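Local coordinates for protein putative phytoene/squalene synthase YisP (Bacillus subtilis subsp. subtilis, PDB 3WE9) that hydrolyses farnesyl diphosphate to farnesol and diphosphate, showing higher diphosphate release from it than from shorter or longer prenyl diphosphates, and takes part in biofilm formation, at residues 28-33 / 43-48; 94-99 / 136-141; 145-150 / 223-228; 153-158 / 214-219; 238-243 / 268-273. One frame throughout, in Å; residues are numbered along the deposited sequence.

Contact 1. Residues 28-33 / 43-48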
# COMPACT_ATOMS: atom_id res chain seq x y z
N ALA A 28 1.67 -9.59 3.16
CA ALA A 28 2.63 -9.36 2.08
C ALA A 28 3.61 -8.25 2.43
O ALA A 28 4.82 -8.44 2.36
CB ALA A 28 1.90 -9.03 0.79
N CYS A 29 3.08 -7.08 2.80
CA CYS A 29 3.92 -5.95 3.17
C CYS A 29 4.79 -6.30 4.37
O CYS A 29 5.97 -5.97 4.40
CB CYS A 29 3.06 -4.72 3.49
SG CYS A 29 2.23 -3.98 2.06
N PHE A 30 4.19 -6.97 5.35
CA PHE A 30 4.90 -7.37 6.56
C PHE A 30 6.09 -8.21 6.15
O PHE A 30 7.19 -8.08 6.70
CB PHE A 30 3.98 -8.20 7.47
CG PHE A 30 4.62 -8.59 8.77
CD1 PHE A 30 4.65 -7.71 9.85
CD2 PHE A 30 5.20 -9.85 8.92
CE1 PHE A 30 5.25 -8.07 11.06
CE2 PHE A 30 5.81 -10.22 10.13
CZ PHE A 30 5.83 -9.33 11.19
N LYS A 31 5.87 -9.08 5.17
CA LYS A 31 6.91 -9.96 4.68
C LYS A 31 8.02 -9.14 4.01
O LYS A 31 9.21 -9.40 4.20
CB LYS A 31 6.32 -10.95 3.67
CG LYS A 31 7.33 -11.96 3.15
CD LYS A 31 7.91 -12.77 4.28
CE LYS A 31 9.01 -13.70 3.80
NZ LYS A 31 9.67 -14.40 4.94
N ALA A 32 7.62 -8.14 3.22
CA ALA A 32 8.58 -7.28 2.54
C ALA A 32 9.42 -6.50 3.55
O ALA A 32 10.62 -6.33 3.37
CB ALA A 32 7.85 -6.32 1.60
N LEU A 33 8.76 -6.02 4.60
CA LEU A 33 9.42 -5.24 5.64
C LEU A 33 10.37 -6.07 6.50
O LEU A 33 11.30 -5.52 7.11
CB LEU A 33 8.38 -4.59 6.55
CG LEU A 33 7.48 -3.50 5.94
CD1 LEU A 33 6.42 -3.10 6.96
CD2 LEU A 33 8.32 -2.31 5.53
N ALA A 43 10.12 0.34 13.15
CA ALA A 43 9.65 1.69 12.85
C ALA A 43 8.59 1.60 11.75
O ALA A 43 7.57 2.28 11.81
CB ALA A 43 10.82 2.56 12.39
N SER A 44 8.84 0.76 10.76
CA SER A 44 7.90 0.59 9.66
C SER A 44 6.58 0.02 10.17
O SER A 44 5.51 0.41 9.71
CB SER A 44 8.48 -0.32 8.58
OG SER A 44 9.59 0.29 7.95
N TRP A 45 6.67 -0.93 11.11
CA TRP A 45 5.46 -1.51 11.68
C TRP A 45 4.62 -0.40 12.30
O TRP A 45 3.41 -0.34 12.11
CB TRP A 45 5.79 -2.53 12.77
CG TRP A 45 6.51 -3.78 12.32
CD1 TRP A 45 6.64 -4.25 11.05
CD2 TRP A 45 7.17 -4.71 13.17
NE1 TRP A 45 7.35 -5.43 11.05
CE2 TRP A 45 7.68 -5.74 12.35
CE3 TRP A 45 7.37 -4.79 14.56
CZ2 TRP A 45 8.39 -6.84 12.86
CZ3 TRP A 45 8.07 -5.88 15.07
CH2 TRP A 45 8.57 -6.89 14.22
N ALA A 46 5.28 0.47 13.06
CA ALA A 46 4.60 1.58 13.72
C ALA A 46 3.89 2.47 12.72
O ALA A 46 2.72 2.83 12.91
CB ALA A 46 5.62 2.41 14.54
N VAL A 47 4.59 2.83 11.65
CA VAL A 47 4.02 3.69 10.61
C VAL A 47 2.79 3.05 9.96
O VAL A 47 1.75 3.69 9.83
CB VAL A 47 5.06 4.03 9.52
CG1 VAL A 47 4.38 4.71 8.34
CG2 VAL A 47 6.14 4.93 10.11
N LEU A 48 2.91 1.80 9.54
CA LEU A 48 1.79 1.12 8.90
C LEU A 48 0.66 0.79 9.88
O LEU A 48 -0.51 0.75 9.49
CB LEU A 48 2.26 -0.15 8.18
CG LEU A 48 3.22 0.08 7.00
CD1 LEU A 48 3.39 -1.22 6.24
CD2 LEU A 48 2.67 1.16 6.09
O HOH W 1 8.34 -7.58 9.28

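Contact 2. Residues 94-99 / 136-141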
# COMPACT_ATOMS: atom_id res chain seq x y z
N PHE A 94 13.88 8.31 13.59
CA PHE A 94 14.12 8.51 12.16
C PHE A 94 13.79 9.90 11.62
O PHE A 94 13.83 10.12 10.41
CB PHE A 94 13.36 7.44 11.37
CG PHE A 94 13.92 6.06 11.56
CD1 PHE A 94 15.04 5.65 10.85
CD2 PHE A 94 13.36 5.20 12.51
CE1 PHE A 94 15.61 4.40 11.07
CE2 PHE A 94 13.92 3.94 12.74
CZ PHE A 94 15.05 3.54 12.02
N THR A 95 13.49 10.83 12.53
CA THR A 95 13.16 12.20 12.15
C THR A 95 12.10 12.19 11.05
O THR A 95 12.31 12.74 9.96
CB THR A 95 14.42 12.95 11.67
OG1 THR A 95 15.45 12.83 12.65
CG2 THR A 95 14.11 14.42 11.45
N LEU A 96 10.96 11.57 11.34
CA LEU A 96 9.87 11.48 10.38
C LEU A 96 9.16 12.83 10.23
O LEU A 96 9.25 13.69 11.11
CB LEU A 96 8.86 10.42 10.84
CG LEU A 96 9.43 9.01 11.05
CD1 LEU A 96 8.32 8.07 11.51
CD2 LEU A 96 10.08 8.50 9.77
N GLU A 97 8.47 13.01 9.10
CA GLU A 97 7.77 14.26 8.83
C GLU A 97 6.28 14.16 9.15
O GLU A 97 5.64 13.15 8.86
CB GLU A 97 7.95 14.65 7.37
CG GLU A 97 9.40 14.72 6.95
CD GLU A 97 9.56 15.35 5.59
OE1 GLU A 97 8.92 14.88 4.62
OE2 GLU A 97 10.34 16.33 5.49
N SER A 98 5.73 15.21 9.74
CA SER A 98 4.32 15.24 10.13
C SER A 98 3.31 15.38 8.99
O SER A 98 2.22 14.82 9.05
CB SER A 98 4.08 16.36 11.16
OG SER A 98 4.40 17.63 10.61
N GLU A 99 3.67 16.13 7.95
CA GLU A 99 2.77 16.36 6.81
C GLU A 99 2.07 15.13 6.23
O GLU A 99 0.84 15.07 6.20
CB GLU A 99 3.52 17.10 5.69
CG GLU A 99 3.88 18.55 5.99
CD GLU A 99 4.79 18.71 7.20
OE1 GLU A 99 5.79 17.97 7.30
OE2 GLU A 99 4.50 19.58 8.05
N LEU A 136 7.31 6.58 5.17
CA LEU A 136 8.39 5.60 5.27
C LEU A 136 9.75 5.99 4.71
O LEU A 136 10.75 5.37 5.05
CB LEU A 136 7.96 4.30 4.58
CG LEU A 136 6.74 3.57 5.16
CD1 LEU A 136 6.38 2.41 4.23
CD2 LEU A 136 7.04 3.06 6.57
N LEU A 137 9.78 7.00 3.84
CA LEU A 137 11.04 7.41 3.21
C LEU A 137 12.25 7.53 4.13
O LEU A 137 13.31 6.96 3.84
CB LEU A 137 10.84 8.73 2.45
CG LEU A 137 12.03 9.23 1.63
CD1 LEU A 137 12.44 8.18 0.61
CD2 LEU A 137 11.67 10.54 0.93
N PRO A 138 12.13 8.26 5.24
CA PRO A 138 13.26 8.42 6.16
C PRO A 138 13.74 7.09 6.77
O PRO A 138 14.88 6.98 7.21
CB PRO A 138 12.72 9.37 7.22
CG PRO A 138 11.70 10.17 6.47
CD PRO A 138 11.00 9.11 5.67
N ILE A 139 12.85 6.11 6.79
CA ILE A 139 13.19 4.79 7.32
C ILE A 139 13.92 3.96 6.26
O ILE A 139 14.85 3.22 6.57
CB ILE A 139 11.90 4.06 7.78
CG1 ILE A 139 11.25 4.83 8.94
CG2 ILE A 139 12.23 2.62 8.19
CD1 ILE A 139 9.89 4.29 9.37
N LEU A 140 13.50 4.11 5.01
CA LEU A 140 14.09 3.36 3.91
C LEU A 140 15.46 3.89 3.48
O LEU A 140 16.28 3.15 2.96
CB LEU A 140 13.14 3.39 2.70
CG LEU A 140 11.73 2.88 3.00
CD1 LEU A 140 10.82 3.08 1.78
CD2 LEU A 140 11.80 1.41 3.39
N THR A 141 15.71 5.18 3.70
CA THR A 141 16.99 5.74 3.31
C THR A 141 17.41 6.94 4.13
O THR A 141 16.62 7.84 4.39
CB THR A 141 17.01 6.15 1.82
OG1 THR A 141 18.32 6.61 1.47
CG2 THR A 141 16.03 7.28 1.56
O HOH W 2 16.17 9.06 9.01

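Contact 3. Residues 145-150 / 223-228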
# COMPACT_ATOMS: atom_id res chain seq x y z
N GLN A 145 17.68 10.74 -0.04
CA GLN A 145 16.24 10.88 0.12
C GLN A 145 15.62 11.69 -1.01
O GLN A 145 14.55 11.35 -1.51
CB GLN A 145 15.93 11.51 1.48
CG GLN A 145 16.46 10.69 2.64
CD GLN A 145 15.92 11.13 3.98
OE1 GLN A 145 16.39 10.68 5.03
NE2 GLN A 145 14.92 12.00 3.96
N ASP A 146 16.29 12.76 -1.42
CA ASP A 146 15.80 13.61 -2.51
C ASP A 146 15.65 12.80 -3.80
O ASP A 146 14.69 12.97 -4.54
CB ASP A 146 16.77 14.77 -2.75
CG ASP A 146 16.36 16.03 -2.02
OD1 ASP A 146 15.95 15.95 -0.84
OD2 ASP A 146 16.46 17.12 -2.63
N GLN A 147 16.62 11.92 -4.05
CA GLN A 147 16.62 11.09 -5.24
C GLN A 147 15.63 9.92 -5.21
O GLN A 147 15.26 9.40 -6.26
CB GLN A 147 18.02 10.52 -5.48
CG GLN A 147 19.09 11.54 -5.81
CD GLN A 147 20.45 10.90 -5.99
OE1 GLN A 147 20.61 9.96 -6.78
NE2 GLN A 147 21.44 11.39 -5.25
N LEU A 148 15.19 9.53 -4.02
CA LEU A 148 14.27 8.40 -3.86
C LEU A 148 12.84 8.75 -3.45
O LEU A 148 11.98 7.88 -3.35
CB LEU A 148 14.85 7.41 -2.85
CG LEU A 148 16.14 6.68 -3.22
CD1 LEU A 148 16.72 5.99 -2.00
CD2 LEU A 148 15.86 5.68 -4.33
N LYS A 149 12.59 10.03 -3.19
CA LYS A 149 11.27 10.50 -2.77
C LYS A 149 10.18 10.12 -3.77
O LYS A 149 9.14 9.58 -3.40
CB LYS A 149 11.29 12.01 -2.58
CG LYS A 149 9.97 12.65 -2.17
CD LYS A 149 10.12 14.17 -2.16
CE LYS A 149 8.79 14.89 -2.05
NZ LYS A 149 8.23 14.90 -0.67
N GLN A 150 10.43 10.42 -5.04
CA GLN A 150 9.48 10.11 -6.11
C GLN A 150 9.18 8.61 -6.16
O GLN A 150 8.02 8.20 -6.32
CB GLN A 150 10.05 10.58 -7.45
CG GLN A 150 9.13 10.37 -8.64
CD GLN A 150 9.79 10.75 -9.95
OE1 GLN A 150 10.23 11.89 -10.13
NE2 GLN A 150 9.87 9.80 -10.87
N LEU A 223 15.25 1.39 -8.03
CA LEU A 223 15.62 0.35 -7.08
C LEU A 223 17.11 0.31 -6.70
O LEU A 223 17.45 0.16 -5.53
CB LEU A 223 15.19 -1.02 -7.62
CG LEU A 223 15.45 -2.23 -6.72
CD1 LEU A 223 14.77 -2.04 -5.38
CD2 LEU A 223 14.96 -3.50 -7.41
N PRO A 224 18.01 0.45 -7.69
CA PRO A 224 19.45 0.42 -7.39
C PRO A 224 19.94 1.58 -6.51
O PRO A 224 21.02 1.50 -5.93
CB PRO A 224 20.10 0.45 -8.78
CG PRO A 224 19.05 -0.16 -9.67
CD PRO A 224 17.79 0.47 -9.15
N LEU A 225 19.15 2.64 -6.43
CA LEU A 225 19.51 3.81 -5.63
C LEU A 225 19.25 3.66 -4.13
O LEU A 225 19.82 4.39 -3.33
CB LEU A 225 18.76 5.05 -6.12
CG LEU A 225 19.05 5.51 -7.55
CD1 LEU A 225 18.21 6.74 -7.84
CD2 LEU A 225 20.53 5.82 -7.72
N PHE A 226 18.37 2.74 -3.76
CA PHE A 226 18.08 2.52 -2.35
C PHE A 226 19.28 1.86 -1.69
O PHE A 226 20.00 1.10 -2.32
CB PHE A 226 16.86 1.60 -2.19
CG PHE A 226 15.55 2.31 -2.35
CD1 PHE A 226 14.97 2.97 -1.27
CD2 PHE A 226 14.89 2.32 -3.57
CE1 PHE A 226 13.75 3.63 -1.40
CE2 PHE A 226 13.67 2.97 -3.72
CZ PHE A 226 13.10 3.63 -2.64
N PRO A 227 19.51 2.16 -0.40
CA PRO A 227 20.66 1.54 0.28
C PRO A 227 20.43 0.03 0.35
O PRO A 227 19.28 -0.43 0.36
CB PRO A 227 20.65 2.20 1.65
CG PRO A 227 19.20 2.54 1.87
CD PRO A 227 18.77 3.05 0.52
N GLN A 228 21.52 -0.74 0.37
CA GLN A 228 21.40 -2.19 0.43
C GLN A 228 20.47 -2.70 1.54
O GLN A 228 19.74 -3.67 1.33
CB GLN A 228 22.77 -2.85 0.58
CG GLN A 228 23.69 -2.64 -0.62
CD GLN A 228 23.24 -3.41 -1.85
OE1 GLN A 228 23.54 -3.01 -2.98
NE2 GLN A 228 22.55 -4.52 -1.65

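Contact 4. Residues 153-158 / 214-219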
# COMPACT_ATOMS: atom_id res chain seq x y z
N VAL A 153 6.94 7.54 -3.06
CA VAL A 153 5.56 7.95 -3.23
C VAL A 153 4.89 7.10 -4.31
O VAL A 153 3.76 6.64 -4.14
CB VAL A 153 5.47 9.45 -3.62
CG1 VAL A 153 4.03 9.82 -3.96
CG2 VAL A 153 5.98 10.32 -2.46
N SER A 154 5.59 6.87 -5.41
CA SER A 154 5.05 6.07 -6.49
C SER A 154 4.76 4.64 -6.03
O SER A 154 3.75 4.05 -6.41
CB SER A 154 6.01 6.05 -7.68
OG SER A 154 5.95 7.29 -8.38
N LEU A 155 5.64 4.08 -5.20
CA LEU A 155 5.44 2.73 -4.69
C LEU A 155 4.18 2.66 -3.83
O LEU A 155 3.33 1.79 -4.02
CB LEU A 155 6.65 2.28 -3.86
CG LEU A 155 6.51 0.89 -3.24
CD1 LEU A 155 6.33 -0.15 -4.33
CD2 LEU A 155 7.74 0.58 -2.38
N GLY A 156 4.06 3.58 -2.87
CA GLY A 156 2.90 3.59 -2.01
C GLY A 156 1.61 3.81 -2.78
O GLY A 156 0.59 3.17 -2.50
N LEU A 157 1.66 4.72 -3.74
CA LEU A 157 0.53 5.05 -4.59
C LEU A 157 0.11 3.78 -5.36
O LEU A 157 -1.06 3.40 -5.36
CB LEU A 157 0.95 6.15 -5.57
CG LEU A 157 0.12 6.80 -6.70
CD1 LEU A 157 -1.02 5.91 -7.16
CD2 LEU A 157 -0.40 8.13 -6.23
N ALA A 158 1.08 3.14 -6.00
CA ALA A 158 0.81 1.92 -6.77
C ALA A 158 0.22 0.81 -5.90
O ALA A 158 -0.71 0.11 -6.30
CB ALA A 158 2.11 1.44 -7.42
N ALA A 214 2.65 1.43 -14.16
CA ALA A 214 3.54 2.51 -14.56
C ALA A 214 4.22 3.05 -13.29
O ALA A 214 5.41 3.36 -13.30
CB ALA A 214 2.75 3.62 -15.27
N TYR A 215 3.46 3.18 -12.21
CA TYR A 215 4.03 3.67 -10.96
C TYR A 215 5.05 2.66 -10.42
O TYR A 215 6.12 3.03 -9.96
CB TYR A 215 2.94 3.91 -9.92
CG TYR A 215 2.13 5.17 -10.16
CD1 TYR A 215 2.68 6.44 -9.93
CD2 TYR A 215 0.82 5.10 -10.60
CE1 TYR A 215 1.93 7.60 -10.13
CE2 TYR A 215 0.06 6.24 -10.81
CZ TYR A 215 0.62 7.49 -10.57
OH TYR A 215 -0.15 8.61 -10.76
N LEU A 216 4.70 1.37 -10.50
CA LEU A 216 5.59 0.31 -10.02
C LEU A 216 6.92 0.33 -10.79
O LEU A 216 7.99 0.33 -10.18
CB LEU A 216 4.93 -1.06 -10.19
CG LEU A 216 3.70 -1.36 -9.30
CD1 LEU A 216 3.05 -2.66 -9.75
CD2 LEU A 216 4.12 -1.44 -7.84
N GLU A 217 6.84 0.36 -12.11
CA GLU A 217 8.02 0.38 -12.97
C GLU A 217 8.92 1.57 -12.63
O GLU A 217 10.14 1.50 -12.71
CB GLU A 217 7.59 0.44 -14.44
CG GLU A 217 8.72 0.27 -15.46
CD GLU A 217 9.57 -0.97 -15.19
OE1 GLU A 217 9.01 -2.01 -14.78
OE2 GLU A 217 10.81 -0.90 -15.39
N GLU A 218 8.28 2.66 -12.23
CA GLU A 218 8.96 3.90 -11.85
C GLU A 218 9.84 3.66 -10.63
O GLU A 218 10.97 4.14 -10.55
CB GLU A 218 7.91 4.95 -11.54
CG GLU A 218 8.38 6.37 -11.45
CD GLU A 218 7.22 7.33 -11.58
OE1 GLU A 218 6.90 8.02 -10.59
OE2 GLU A 218 6.63 7.38 -12.68
N CYS A 219 9.32 2.91 -9.67
CA CYS A 219 10.08 2.60 -8.46
C CYS A 219 11.13 1.56 -8.79
O CYS A 219 12.21 1.54 -8.22
CB CYS A 219 9.15 2.07 -7.36
SG CYS A 219 10.01 1.66 -5.83

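Contact 5. Residues 238-243 / 268-273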
# COMPACT_ATOMS: atom_id res chain seq x y z
N LEU A 238 7.68 -4.65 -4.68
CA LEU A 238 7.45 -4.56 -6.11
C LEU A 238 6.99 -5.91 -6.69
O LEU A 238 5.97 -5.99 -7.36
CB LEU A 238 8.73 -4.11 -6.82
CG LEU A 238 9.09 -2.63 -6.63
CD1 LEU A 238 10.47 -2.35 -7.24
CD2 LEU A 238 8.03 -1.76 -7.30
N HIS A 239 7.76 -6.96 -6.41
CA HIS A 239 7.44 -8.30 -6.91
C HIS A 239 6.09 -8.81 -6.42
O HIS A 239 5.33 -9.40 -7.19
CB HIS A 239 8.53 -9.29 -6.49
CG HIS A 239 9.74 -9.27 -7.36
ND1 HIS A 239 10.41 -8.11 -7.68
CD2 HIS A 239 10.39 -10.27 -8.00
CE1 HIS A 239 11.43 -8.40 -8.47
NE2 HIS A 239 11.44 -9.70 -8.68
N LEU A 240 5.80 -8.60 -5.14
CA LEU A 240 4.56 -9.06 -4.54
C LEU A 240 3.31 -8.42 -5.15
O LEU A 240 2.33 -9.11 -5.42
CB LEU A 240 4.57 -8.81 -3.03
CG LEU A 240 5.56 -9.67 -2.23
CD1 LEU A 240 5.62 -9.19 -0.78
CD2 LEU A 240 5.14 -11.13 -2.30
N HIS A 241 3.35 -7.11 -5.36
CA HIS A 241 2.19 -6.42 -5.90
C HIS A 241 2.01 -6.64 -7.39
O HIS A 241 0.89 -6.59 -7.89
CB HIS A 241 2.26 -4.95 -5.50
CG HIS A 241 2.12 -4.75 -4.03
ND1 HIS A 241 0.90 -4.83 -3.39
CD2 HIS A 241 3.05 -4.65 -3.05
CE1 HIS A 241 1.08 -4.79 -2.08
NE2 HIS A 241 2.38 -4.68 -1.85
N ARG A 242 3.10 -6.89 -8.11
CA ARG A 242 2.97 -7.21 -9.52
C ARG A 242 2.31 -8.58 -9.59
O ARG A 242 1.42 -8.82 -10.41
CB ARG A 242 4.34 -7.27 -10.22
CG ARG A 242 4.81 -5.94 -10.77
CD ARG A 242 5.95 -6.12 -11.76
NE ARG A 242 6.34 -4.85 -12.36
CZ ARG A 242 7.37 -4.11 -11.94
NH1 ARG A 242 8.12 -4.52 -10.92
NH2 ARG A 242 7.65 -2.97 -12.56
N ALA A 243 2.75 -9.48 -8.71
CA ALA A 243 2.21 -10.83 -8.65
C ALA A 243 0.72 -10.82 -8.32
O ALA A 243 -0.04 -11.67 -8.80
CB ALA A 243 2.98 -11.65 -7.62
N LYS A 268 6.12 -17.02 -0.72
CA LYS A 268 7.37 -17.75 -0.64
C LYS A 268 7.99 -17.94 -2.03
O LYS A 268 9.17 -17.68 -2.23
CB LYS A 268 7.13 -19.09 0.05
CG LYS A 268 8.36 -19.92 0.30
CD LYS A 268 8.02 -21.00 1.32
CE LYS A 268 9.01 -22.14 1.31
NZ LYS A 268 8.66 -23.15 2.35
N GLN A 269 7.19 -18.39 -3.00
CA GLN A 269 7.70 -18.60 -4.35
C GLN A 269 8.17 -17.30 -4.97
O GLN A 269 9.28 -17.20 -5.50
CB GLN A 269 6.63 -19.23 -5.25
CG GLN A 269 7.08 -19.39 -6.70
CD GLN A 269 8.25 -20.36 -6.84
OE1 GLN A 269 8.92 -20.40 -7.88
NE2 GLN A 269 8.50 -21.15 -5.81
N ILE A 270 7.31 -16.29 -4.92
CA ILE A 270 7.63 -14.98 -5.47
C ILE A 270 8.94 -14.48 -4.89
O ILE A 270 9.79 -13.94 -5.60
CB ILE A 270 6.54 -13.93 -5.13
CG1 ILE A 270 5.16 -14.41 -5.60
CG2 ILE A 270 6.90 -12.58 -5.75
CD1 ILE A 270 5.05 -14.62 -7.08
N LEU A 271 9.10 -14.68 -3.58
CA LEU A 271 10.29 -14.22 -2.87
C LEU A 271 11.48 -15.18 -2.88
O LEU A 271 12.53 -14.86 -2.33
CB LEU A 271 9.93 -13.87 -1.43
CG LEU A 271 8.82 -12.83 -1.24
CD1 LEU A 271 8.68 -12.51 0.23
CD2 LEU A 271 9.14 -11.58 -2.04
N SER A 272 11.32 -16.35 -3.50
CA SER A 272 12.42 -17.32 -3.57
C SER A 272 13.62 -16.57 -4.13
O SER A 272 14.77 -16.97 -3.94
CB SER A 272 12.06 -18.46 -4.52
OG SER A 272 11.91 -17.99 -5.85
N ASP A 273 13.32 -15.46 -4.82
CA ASP A 273 14.27 -14.56 -5.46
C ASP A 273 14.32 -14.77 -6.96
O ASP A 273 13.42 -14.24 -7.65
CB ASP A 273 15.68 -14.71 -4.87
CG ASP A 273 16.07 -13.54 -4.00
OD1 ASP A 273 15.19 -12.72 -3.68
OD2 ASP A 273 17.26 -13.45 -3.62

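Contact 1. Residues 28-33 / 43-48
Phe30 and Trp45 bring their aromatic rings together between helix 27-33 and helix 38-54, packed nearly antiparallel (155° here) in the all-helical squalene/phytoene synthase fold. The Phe30 side chain leaves CB with CG anti to the backbone N (chi1 -177°), and one flank of its ring meets the indole. CD1 comes to 3.7 Å from Trp45 NE1. CE1, the next atom out, makes the closest approach, 3.4 Å from Trp45 NE1, and lies above the indole plane, off to one side of its centre. At the tip, CZ passes 3.9 Å from Trp45 CZ2. The planes are tilted by 15° yet slid so far apart that the rings barely overlap. In the indole plane, Trp45 NE1 donates to a water at 3.0 Å; that water, lying over the centre of the Phe30 ring, donates to Phe30 O at 2.9 Å. Beside the rings, Leu33 and Leu48 reach tip to tip, with Leu33 CD1 at 3.6 Å from Leu48 CD1, while Leu33 CD2 packs on Ser44 CB. The hydroxyl of Ser44 bonds back to Gln40 O. The chemistry is thus apolar packing with one water bridge, which satisfies the indole N-H and links the helices indirectly.

Contact 2. Residues 94-99 / 136-141
Phe94 has one face of its ring overlapped by Ile139, and the two side chains cross at about a right angle. With Phe94 CG turned beside its own backbone N (chi1 -68°), that atom comes to 3.9 Å from Ile139 CG1, against the last turn of helix 118-140. Leu96, just beyond the end of helix 84-94, adds a single methyl: its CD2 sits 3.8 Å from Pro138 CB and 3.9 Å from Ile139 CG1, touching both residues at once. Pro138 CB is also close to the backbone, 3.5 Å from Phe94 O. Proline has no N-H to give, and helix 118-140 is kinked here; Ile139 N bonds instead to Leu136 O at 2.8 Å, an oxygen that also accepts from Leu140 N. A water crosses between the backbones, donating to Phe94 O at 2.9 Å and to Pro138 O at 3.0 Å. Within the all-helical squalene/phytoene synthase fold, the Phe94 side chain also touches Lys39, Gln40 and Ala43 of helix 38-54, and Ile139 touches Ser44. Side chains here offer carbon alone, so the polar link between the two segments falls to this water and two carbonyl oxygens, to both of which it donates a hydrogen bond.

Contact 3. Residues 145-150 / 223-228
The turn that joins helix 199-221 to helix 228-250 packs on the first turn of helix 145-165, and Leu148 carries the contact by lying over Phe226 and Leu225. Its CD2 stands 3.6 Å from the centroid of the Phe226 ring and 16° off the ring normal, a CH-pi contact over the face. The second methyl, CD1, is shifted along the same ring and approaches Phe226 CD1 at 3.6 Å. CD2 is also pressed against Leu225 CB at 3.5 Å, tighter than carbon atoms usually pack, so the branch is wedged between the ring and the neighbouring side chain. Leu148 has CG beside its backbone N (chi1 -66°), and both methyls fork toward the turn. In the all-helical fold of the squalene and phytoene synthase family this linker joins two consecutive helices; here residues 223-225 make a short 3-10 turn, closed by Phe226 N bonding to Leu223 O at 3.3 Å. The same Leu223 O lies in plane at the edge of the ring of Phe226, whose side chain also touches Gln231 and Val234 of helix 228-250. An alanine in place of Phe226 would probably leave the methyls of Leu148 without their aromatic face and open a gap between helix 145-165 and helix 228-250. At the outer margin Gln147 crosses Leu225 at about a right angle, its OE1 only grazing Leu225 CD1 at 4.2 Å. Pro227 adds a distant touch, its CD 4.4 Å from Leu148 CD1, and both residues also reach Thr141 in the loop before this helix.

Contact 4. Residues 153-158 / 214-219
Ala158 meets Tyr215 and Leu216 in the tightly packed part of this contact, where the two helix axes come within 8.0 Å at an angle of 147°. Its CB lies 3.5 Å from Leu216 CD2 and 3.6 Å from Tyr215 CB. The backbones are nearest one turn earlier, with Ser154 CA 5.2 Å from Tyr215 CA; the small Ala158 and Ser154 let them come this close, while Leu155 and Leu157 pack at the flanks. Leu157, its CG anti to the backbone N, covers one face of the Tyr215 ring, with CG 3.9 Å from the ring centroid and 9° off its normal, a CH-pi contact, while Ser154 OG lies in plane at the ring's edge. An alanine in place of Tyr215 would keep its CB against Ala158 but would probably leave Leu157 with no ring to cover and a gap toward Leu122 and Leu161. On the more open side, where Glu218 is partly exposed, the contact becomes polar: Ser154 OG donates to Glu218 OE1 from 45° out of the carboxylate plane, modelled at 2.5 Å, a doubtfully short length. Gln150 O is a second acceptor for this hydroxyl, whose one proton is probably shared or alternates. On the other flank packing is looser: Leu155 CD1 only reaches Leu216 CD2 at 4.3 Å. A triethylene glycol, probably from the crystallisation liquor, lies next to Leu155 and may mark a pocket. Close antiparallel packing of long helices like this belongs to the all-helical bundle of the squalene and phytoene synthase family.

Contact 5. Residues 238-243 / 268-273
Ile270 points at helix 228-250 and spreads its branches along it. CG2, set anti to the backbone N, lies 3.7 Å from His239 CB, while CD1, at the end of the other branch, meets Ala243 CB, one turn further on, at 3.7 Å. Through these two methyls one isoleucine spans a full helical turn. CG1, turned beside the backbone N (chi1 -56°), lies 4.1 Å from Ala243 CB. Leu240 approaches from the flank. Its CD2 passes 4.1 Å from Ile270 CG2, with the side chains crossing obliquely, and 4.0 Å from Leu271 CD2, where the two leucines cross at about a right angle and branch meets branch. The side chains meet through carbon, with none tighter than ordinary packing. Just beyond, Ser272 OG donates to Gln269 O at 2.8 Å in the carbonyl plane; Ser272 N donates to the same oxygen at 3.0 Å. The pair sits at the surface of the bundle, laying helix 264-271 on the outside of helix 228-250. Leu240 reaches on to Ala28 and Leu271 to Lys31 on helix 27-33, Leu262 touches both Leu240 and Ala243 from a loop, and Leu238 faces helix 199-221 and Leu155 of helix 145-165.

Going from the N terminus, contact 1 closes a short loop between helix 27-33 and helix 38-54. Contact 2 closes a longer one, bringing the end of helix 84-94 onto helix 118-140, and it touches contact 1 where Phe94 and Ile139 meet Ala43. Contact 3 closes the longest loop, from the start of helix 145-165 to the turn before helix 228-250; contact 4 lies within that loop on the same helix. Contact 5 then closes a last loop with the C-terminal helix 264-271. No loops cross. Salt bridge Glu217-Arg242 joins contact 4 to contact 5, and Lys31 and Ala28 bring contact 5 back to contact 1.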